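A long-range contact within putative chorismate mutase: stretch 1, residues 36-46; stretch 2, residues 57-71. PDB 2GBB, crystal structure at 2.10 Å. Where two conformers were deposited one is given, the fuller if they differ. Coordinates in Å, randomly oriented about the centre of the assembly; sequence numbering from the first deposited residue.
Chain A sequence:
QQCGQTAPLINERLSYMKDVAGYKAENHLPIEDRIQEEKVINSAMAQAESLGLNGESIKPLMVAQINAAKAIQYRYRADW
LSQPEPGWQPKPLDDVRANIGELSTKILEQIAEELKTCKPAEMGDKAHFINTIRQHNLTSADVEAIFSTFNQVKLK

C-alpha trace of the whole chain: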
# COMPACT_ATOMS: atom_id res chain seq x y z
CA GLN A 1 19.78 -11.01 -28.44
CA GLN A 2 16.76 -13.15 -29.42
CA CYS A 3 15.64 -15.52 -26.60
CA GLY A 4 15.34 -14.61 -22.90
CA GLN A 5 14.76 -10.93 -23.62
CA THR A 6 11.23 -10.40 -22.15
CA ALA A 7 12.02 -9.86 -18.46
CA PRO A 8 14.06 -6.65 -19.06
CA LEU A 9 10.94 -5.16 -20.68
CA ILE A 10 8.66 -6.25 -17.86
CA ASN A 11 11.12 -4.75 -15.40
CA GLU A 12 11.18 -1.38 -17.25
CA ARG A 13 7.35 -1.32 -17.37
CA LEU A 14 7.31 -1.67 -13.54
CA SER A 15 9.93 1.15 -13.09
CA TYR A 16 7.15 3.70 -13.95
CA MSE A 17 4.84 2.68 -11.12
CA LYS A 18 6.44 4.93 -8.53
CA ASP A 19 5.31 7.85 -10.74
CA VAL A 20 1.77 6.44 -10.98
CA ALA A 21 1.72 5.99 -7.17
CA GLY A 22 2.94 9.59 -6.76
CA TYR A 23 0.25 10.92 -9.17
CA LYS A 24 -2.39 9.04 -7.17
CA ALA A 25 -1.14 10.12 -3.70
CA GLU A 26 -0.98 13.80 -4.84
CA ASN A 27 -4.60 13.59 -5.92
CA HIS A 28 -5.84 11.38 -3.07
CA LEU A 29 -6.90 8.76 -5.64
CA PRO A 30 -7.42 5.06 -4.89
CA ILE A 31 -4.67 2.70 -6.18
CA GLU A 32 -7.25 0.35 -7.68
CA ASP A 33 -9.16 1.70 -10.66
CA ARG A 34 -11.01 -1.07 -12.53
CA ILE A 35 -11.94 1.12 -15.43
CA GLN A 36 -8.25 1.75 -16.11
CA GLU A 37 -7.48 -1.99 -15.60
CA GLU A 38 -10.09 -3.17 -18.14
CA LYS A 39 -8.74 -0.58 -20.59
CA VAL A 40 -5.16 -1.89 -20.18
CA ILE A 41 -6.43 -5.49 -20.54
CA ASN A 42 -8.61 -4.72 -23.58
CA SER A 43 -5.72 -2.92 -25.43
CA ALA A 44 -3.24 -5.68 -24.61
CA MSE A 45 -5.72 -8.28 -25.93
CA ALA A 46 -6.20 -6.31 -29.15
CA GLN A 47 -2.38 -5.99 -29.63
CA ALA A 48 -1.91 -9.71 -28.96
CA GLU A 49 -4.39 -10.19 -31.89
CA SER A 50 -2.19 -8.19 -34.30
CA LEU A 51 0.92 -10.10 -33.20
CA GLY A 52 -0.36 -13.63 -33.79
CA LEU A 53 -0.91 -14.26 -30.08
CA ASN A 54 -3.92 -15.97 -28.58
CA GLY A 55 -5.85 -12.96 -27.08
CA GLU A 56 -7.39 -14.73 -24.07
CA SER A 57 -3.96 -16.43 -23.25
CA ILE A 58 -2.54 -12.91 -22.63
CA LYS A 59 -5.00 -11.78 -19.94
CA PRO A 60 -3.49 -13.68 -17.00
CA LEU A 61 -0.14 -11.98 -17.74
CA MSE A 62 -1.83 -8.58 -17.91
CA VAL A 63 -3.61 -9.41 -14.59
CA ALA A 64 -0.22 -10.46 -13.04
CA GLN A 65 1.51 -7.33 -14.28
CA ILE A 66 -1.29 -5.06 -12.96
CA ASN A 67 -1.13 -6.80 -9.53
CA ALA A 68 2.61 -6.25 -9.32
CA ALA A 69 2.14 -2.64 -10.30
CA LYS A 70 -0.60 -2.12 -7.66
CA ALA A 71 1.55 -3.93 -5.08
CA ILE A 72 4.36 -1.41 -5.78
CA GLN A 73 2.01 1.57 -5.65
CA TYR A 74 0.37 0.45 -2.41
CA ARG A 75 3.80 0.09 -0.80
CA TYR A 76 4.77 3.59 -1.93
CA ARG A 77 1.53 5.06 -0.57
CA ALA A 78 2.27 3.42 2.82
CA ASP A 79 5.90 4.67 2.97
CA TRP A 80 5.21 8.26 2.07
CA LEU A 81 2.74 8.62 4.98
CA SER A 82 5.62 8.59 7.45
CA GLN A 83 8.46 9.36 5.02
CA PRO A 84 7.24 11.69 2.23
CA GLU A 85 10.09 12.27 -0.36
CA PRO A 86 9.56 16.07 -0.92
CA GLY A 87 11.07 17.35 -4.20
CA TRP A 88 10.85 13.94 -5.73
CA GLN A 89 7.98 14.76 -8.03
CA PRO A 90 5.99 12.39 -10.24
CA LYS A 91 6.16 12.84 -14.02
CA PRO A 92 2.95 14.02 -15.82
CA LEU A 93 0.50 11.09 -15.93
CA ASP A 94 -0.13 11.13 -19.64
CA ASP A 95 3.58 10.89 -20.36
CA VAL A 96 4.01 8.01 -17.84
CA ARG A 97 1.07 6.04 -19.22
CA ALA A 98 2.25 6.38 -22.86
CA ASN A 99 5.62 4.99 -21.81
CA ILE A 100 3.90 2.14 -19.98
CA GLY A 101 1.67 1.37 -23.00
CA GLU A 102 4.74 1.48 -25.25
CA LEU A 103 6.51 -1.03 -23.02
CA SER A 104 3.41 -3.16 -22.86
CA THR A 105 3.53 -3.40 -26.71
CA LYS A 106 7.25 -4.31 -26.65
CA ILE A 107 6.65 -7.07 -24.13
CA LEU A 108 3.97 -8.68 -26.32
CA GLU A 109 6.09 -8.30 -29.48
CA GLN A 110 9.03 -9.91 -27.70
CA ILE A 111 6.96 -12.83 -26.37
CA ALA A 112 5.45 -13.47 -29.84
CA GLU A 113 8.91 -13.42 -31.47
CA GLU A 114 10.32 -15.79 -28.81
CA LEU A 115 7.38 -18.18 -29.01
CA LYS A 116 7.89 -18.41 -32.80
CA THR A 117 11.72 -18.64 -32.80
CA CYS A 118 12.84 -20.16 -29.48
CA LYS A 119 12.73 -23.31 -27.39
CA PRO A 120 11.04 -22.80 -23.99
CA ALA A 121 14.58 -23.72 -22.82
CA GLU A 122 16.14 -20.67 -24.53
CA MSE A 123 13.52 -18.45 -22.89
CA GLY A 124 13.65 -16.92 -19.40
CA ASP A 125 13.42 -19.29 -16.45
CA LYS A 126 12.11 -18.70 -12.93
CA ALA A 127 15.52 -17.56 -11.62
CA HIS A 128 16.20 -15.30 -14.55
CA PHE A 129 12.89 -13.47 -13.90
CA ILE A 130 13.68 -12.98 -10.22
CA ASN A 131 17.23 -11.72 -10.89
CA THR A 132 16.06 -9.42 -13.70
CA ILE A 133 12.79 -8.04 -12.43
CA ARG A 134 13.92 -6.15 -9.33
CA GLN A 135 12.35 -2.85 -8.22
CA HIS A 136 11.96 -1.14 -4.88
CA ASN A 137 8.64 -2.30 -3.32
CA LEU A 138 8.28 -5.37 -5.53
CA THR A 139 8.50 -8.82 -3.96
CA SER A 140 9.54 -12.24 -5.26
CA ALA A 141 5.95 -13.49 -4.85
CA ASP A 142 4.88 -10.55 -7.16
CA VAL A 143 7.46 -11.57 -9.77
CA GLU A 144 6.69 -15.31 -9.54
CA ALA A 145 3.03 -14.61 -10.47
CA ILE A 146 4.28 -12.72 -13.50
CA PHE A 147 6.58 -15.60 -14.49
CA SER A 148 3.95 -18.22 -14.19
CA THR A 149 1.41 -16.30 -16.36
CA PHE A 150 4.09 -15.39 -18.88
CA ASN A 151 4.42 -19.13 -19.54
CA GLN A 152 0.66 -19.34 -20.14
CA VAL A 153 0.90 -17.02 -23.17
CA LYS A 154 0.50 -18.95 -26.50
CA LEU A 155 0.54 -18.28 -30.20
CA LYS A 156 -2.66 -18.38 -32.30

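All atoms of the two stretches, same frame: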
# COMPACT_ATOMS: atom_id res chain seq x y z
N GLN A 36 -9.61 1.70 -15.51
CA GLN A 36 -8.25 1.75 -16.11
C GLN A 36 -7.72 0.31 -16.36
O GLN A 36 -7.06 0.03 -17.37
CB GLN A 36 -7.28 2.51 -15.18
CG GLN A 36 -5.78 2.58 -15.69
CD GLN A 36 -5.59 3.25 -17.08
OE1 GLN A 36 -6.54 4.07 -17.51
NE2 GLN A 36 -4.57 3.02 -17.73
N GLU A 37 -7.98 -0.60 -15.44
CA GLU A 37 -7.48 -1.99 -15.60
C GLU A 37 -8.13 -2.68 -16.79
O GLU A 37 -7.45 -3.29 -17.59
CB GLU A 37 -7.69 -2.80 -14.31
CG GLU A 37 -6.96 -2.18 -13.11
CD GLU A 37 -7.23 -2.95 -11.82
OE1 GLU A 37 -8.02 -3.95 -11.85
OE2 GLU A 37 -6.66 -2.56 -10.76
N GLU A 38 -9.45 -2.55 -16.95
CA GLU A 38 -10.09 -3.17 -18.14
C GLU A 38 -9.56 -2.58 -19.45
O GLU A 38 -9.42 -3.28 -20.49
CB GLU A 38 -11.64 -3.02 -18.09
CG GLU A 38 -12.25 -3.70 -16.90
CD GLU A 38 -12.03 -5.22 -16.97
OE1 GLU A 38 -12.55 -5.86 -17.90
OE2 GLU A 38 -11.37 -5.77 -16.08
N LYS A 39 -9.28 -1.28 -19.42
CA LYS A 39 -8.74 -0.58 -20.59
C LYS A 39 -7.35 -1.17 -20.97
O LYS A 39 -7.08 -1.47 -22.13
CB LYS A 39 -8.69 0.93 -20.27
CG LYS A 39 -8.31 1.82 -21.42
CD LYS A 39 -7.96 3.25 -20.94
CE LYS A 39 -7.12 3.91 -22.09
NZ LYS A 39 -7.36 5.38 -22.15
N VAL A 40 -6.51 -1.39 -19.98
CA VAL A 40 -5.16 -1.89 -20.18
C VAL A 40 -5.25 -3.32 -20.71
O VAL A 40 -4.55 -3.69 -21.66
CB VAL A 40 -4.38 -1.82 -18.83
CG1 VAL A 40 -3.18 -2.80 -18.79
CG2 VAL A 40 -3.95 -0.37 -18.53
N ILE A 41 -6.15 -4.12 -20.11
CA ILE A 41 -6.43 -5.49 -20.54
C ILE A 41 -6.99 -5.53 -21.95
O ILE A 41 -6.49 -6.30 -22.80
CB ILE A 41 -7.37 -6.23 -19.52
CG1 ILE A 41 -6.68 -6.35 -18.15
CG2 ILE A 41 -7.81 -7.63 -20.09
CD1 ILE A 41 -7.63 -6.91 -17.02
N ASN A 42 -8.02 -4.74 -22.23
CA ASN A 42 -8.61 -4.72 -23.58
C ASN A 42 -7.60 -4.33 -24.70
O ASN A 42 -7.57 -4.97 -25.75
CB ASN A 42 -9.87 -3.80 -23.66
CG ASN A 42 -10.39 -3.59 -25.10
OD1 ASN A 42 -11.11 -4.43 -25.64
ND2 ASN A 42 -10.04 -2.45 -25.71
N SER A 43 -6.79 -3.30 -24.47
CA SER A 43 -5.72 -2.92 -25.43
C SER A 43 -4.66 -4.01 -25.63
O SER A 43 -4.23 -4.29 -26.76
CB SER A 43 -4.98 -1.70 -24.94
OG SER A 43 -5.91 -0.65 -24.99
N ALA A 44 -4.20 -4.59 -24.52
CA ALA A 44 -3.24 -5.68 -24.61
C ALA A 44 -3.83 -6.81 -25.44
O ALA A 44 -3.18 -7.31 -26.35
CB ALA A 44 -2.78 -6.17 -23.24
N MSE A 45 -5.07 -7.21 -25.16
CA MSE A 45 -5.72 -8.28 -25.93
C MSE A 45 -5.86 -7.95 -27.44
O MSE A 45 -5.72 -8.84 -28.28
CB MSE A 45 -7.05 -8.71 -25.32
CG MSE A 45 -6.88 -9.51 -24.02
SE MSE A 45 -8.63 -10.02 -23.29
CE MSE A 45 -9.47 -10.71 -25.01
N ALA A 46 -6.14 -6.70 -27.77
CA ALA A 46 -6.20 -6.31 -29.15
C ALA A 46 -4.80 -6.33 -29.80
O ALA A 46 -4.67 -6.72 -30.92
CB ALA A 46 -6.87 -4.95 -29.29
N SER A 57 -5.19 -15.92 -23.93
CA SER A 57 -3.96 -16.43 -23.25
C SER A 57 -3.05 -15.34 -22.64
O SER A 57 -2.19 -15.64 -21.81
CB SER A 57 -3.11 -17.29 -24.20
OG SER A 57 -2.25 -16.51 -25.01
N ILE A 58 -3.25 -14.10 -23.08
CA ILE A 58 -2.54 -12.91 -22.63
C ILE A 58 -3.07 -12.27 -21.32
O ILE A 58 -2.33 -11.65 -20.54
CB ILE A 58 -2.56 -11.89 -23.81
CG1 ILE A 58 -1.27 -12.07 -24.60
CG2 ILE A 58 -2.81 -10.43 -23.36
CD1 ILE A 58 -0.01 -11.80 -23.74
N LYS A 59 -4.36 -12.44 -21.08
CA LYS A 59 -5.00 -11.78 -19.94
C LYS A 59 -4.44 -12.09 -18.56
O LYS A 59 -4.30 -11.16 -17.76
CB LYS A 59 -6.53 -11.96 -19.95
CG LYS A 59 -7.20 -11.28 -18.77
CD LYS A 59 -8.70 -11.23 -18.96
CE LYS A 59 -9.35 -10.46 -17.75
NZ LYS A 59 -10.83 -10.44 -18.11
N PRO A 60 -4.11 -13.38 -18.26
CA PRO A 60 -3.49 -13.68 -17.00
C PRO A 60 -2.19 -12.90 -16.76
O PRO A 60 -1.98 -12.36 -15.68
CB PRO A 60 -3.28 -15.21 -17.09
CG PRO A 60 -4.47 -15.64 -17.88
CD PRO A 60 -4.34 -14.65 -19.00
N LEU A 61 -1.37 -12.77 -17.80
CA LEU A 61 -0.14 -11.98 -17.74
C LEU A 61 -0.45 -10.51 -17.50
O LEU A 61 0.20 -9.88 -16.69
CB LEU A 61 0.60 -12.05 -19.06
CG LEU A 61 2.12 -11.93 -19.09
CD1 LEU A 61 2.55 -11.24 -20.38
CD2 LEU A 61 2.82 -11.42 -17.82
N MSE A 62 -1.43 -9.97 -18.19
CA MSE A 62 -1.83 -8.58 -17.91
C MSE A 62 -2.31 -8.45 -16.47
O MSE A 62 -1.87 -7.58 -15.78
CB MSE A 62 -2.86 -8.10 -18.90
CG MSE A 62 -2.41 -8.15 -20.32
SE MSE A 62 -0.60 -7.42 -20.64
CE MSE A 62 -0.87 -5.60 -19.92
N VAL A 63 -3.19 -9.35 -16.01
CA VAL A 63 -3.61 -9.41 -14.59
C VAL A 63 -2.40 -9.44 -13.63
O VAL A 63 -2.34 -8.67 -12.68
CB VAL A 63 -4.63 -10.55 -14.32
CG1 VAL A 63 -4.82 -10.81 -12.80
CG2 VAL A 63 -6.02 -10.22 -14.96
N ALA A 64 -1.43 -10.34 -13.88
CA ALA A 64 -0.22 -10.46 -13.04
C ALA A 64 0.61 -9.17 -13.04
O ALA A 64 1.14 -8.71 -11.98
CB ALA A 64 0.65 -11.68 -13.48
N GLN A 65 0.72 -8.54 -14.21
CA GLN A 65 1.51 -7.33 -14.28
C GLN A 65 0.82 -6.18 -13.51
O GLN A 65 1.49 -5.37 -12.86
CB GLN A 65 1.74 -6.90 -15.74
CG GLN A 65 2.78 -7.76 -16.41
CD GLN A 65 3.11 -7.25 -17.77
OE1 GLN A 65 4.15 -6.60 -17.96
NE2 GLN A 65 2.23 -7.51 -18.73
N ILE A 66 -0.49 -6.09 -13.64
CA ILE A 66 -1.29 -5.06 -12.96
C ILE A 66 -1.24 -5.25 -11.44
O ILE A 66 -1.07 -4.28 -10.74
CB ILE A 66 -2.74 -5.04 -13.49
CG1 ILE A 66 -2.81 -4.31 -14.85
CG2 ILE A 66 -3.77 -4.52 -12.44
CD1 ILE A 66 -3.97 -4.79 -15.69
N ASN A 67 -1.40 -6.49 -10.95
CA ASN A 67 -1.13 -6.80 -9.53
C ASN A 67 0.23 -6.37 -9.00
O ASN A 67 0.33 -5.77 -7.91
CB ASN A 67 -1.40 -8.29 -9.24
CG ASN A 67 -2.89 -8.60 -9.29
OD1 ASN A 67 -3.69 -7.67 -9.28
ND2 ASN A 67 -3.27 -9.86 -9.38
N ALA A 68 1.29 -6.69 -9.73
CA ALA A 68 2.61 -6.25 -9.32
C ALA A 68 2.72 -4.74 -9.25
O ALA A 68 3.30 -4.21 -8.33
CB ALA A 68 3.72 -6.81 -10.27
N ALA A 69 2.19 -4.05 -10.25
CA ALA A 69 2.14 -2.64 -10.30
C ALA A 69 1.35 -2.06 -9.11
O ALA A 69 1.84 -1.16 -8.43
CB ALA A 69 1.52 -2.22 -11.62
N LYS A 70 0.13 -2.55 -8.85
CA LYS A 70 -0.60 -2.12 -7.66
C LYS A 70 0.17 -2.40 -6.37
O LYS A 70 0.22 -1.54 -5.46
CB LYS A 70 -2.01 -2.72 -7.62
CG LYS A 70 -2.90 -2.24 -8.79
CD LYS A 70 -4.39 -2.63 -8.51
CE LYS A 70 -4.60 -4.11 -8.38
NZ LYS A 70 -6.02 -4.37 -8.62
N ALA A 71 0.79 -3.58 -6.28
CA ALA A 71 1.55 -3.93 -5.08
C ALA A 71 2.62 -2.82 -4.83
O ALA A 71 2.77 -2.30 -3.72
CB ALA A 71 2.18 -5.34 -5.22
O HOH W 1 -10.73 -8.55 -15.69

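Residues 36-46 and 57-71 are both helical, and their axes run roughly antiparallel, at 141°, with a closest approach of 9.3 Å. Together they bury 509 Å² in a contact that is mostly apolar and centred on Ile41, Ile66 and Glu37.

Ile41 covers the most surface. Its CA-to-CB bond points sideways, but with chi1 m and chi2 t the end of the side chain comes nearer to the other helix and sits as a knob among Lys59, Met62, Val63 and Ile66. Ile41 CD1 lies 4.2 Å from Val63 CG2, and Ile41 CG2 packs 3.9 Å from Lys59 CD. The last contact uses the aliphatic part of an extended lysine, whose NZ is left free to reach a water that also binds Glu38 OE2; the lysine-water bond is weak.

Ile66 points toward the first helix and joins two of its turns. Besides Ile41 CG1, at 4.0 Å, Ile66 CD1 meets Val40 CG1 at 3.8 Å. Glu37 CG lies 4.0 Å from Ile66 CG2, and the carboxylate carbon Glu37 CD is slightly nearer to the same atom, at 3.8 Å. The methylene and the carboxylate thus both lie against the isoleucine, and the charge is answered: Lys70 NZ donates a hydrogen bond to Glu37 OE2 at 2.9 Å, forming a salt bridge. Lys70 is buried, so the pairing offsets the cost of enclosing its ammonium group, which is also hydrogen-bonded elsewhere in the structure.

Towards the other end of the contact, Ala44 points its methyl group at the second helix, where Ala44 CB approaches Met62 CG to 3.5 Å. The small side chain suits this close approach. Met62 is the register partner of Ile41, with Ile41 CA and Met62 CA 6.1 Å apart. Selenomethionine Met62, bent through three m rotamers, also brings its CE within 3.8 Å of Val40 CG1.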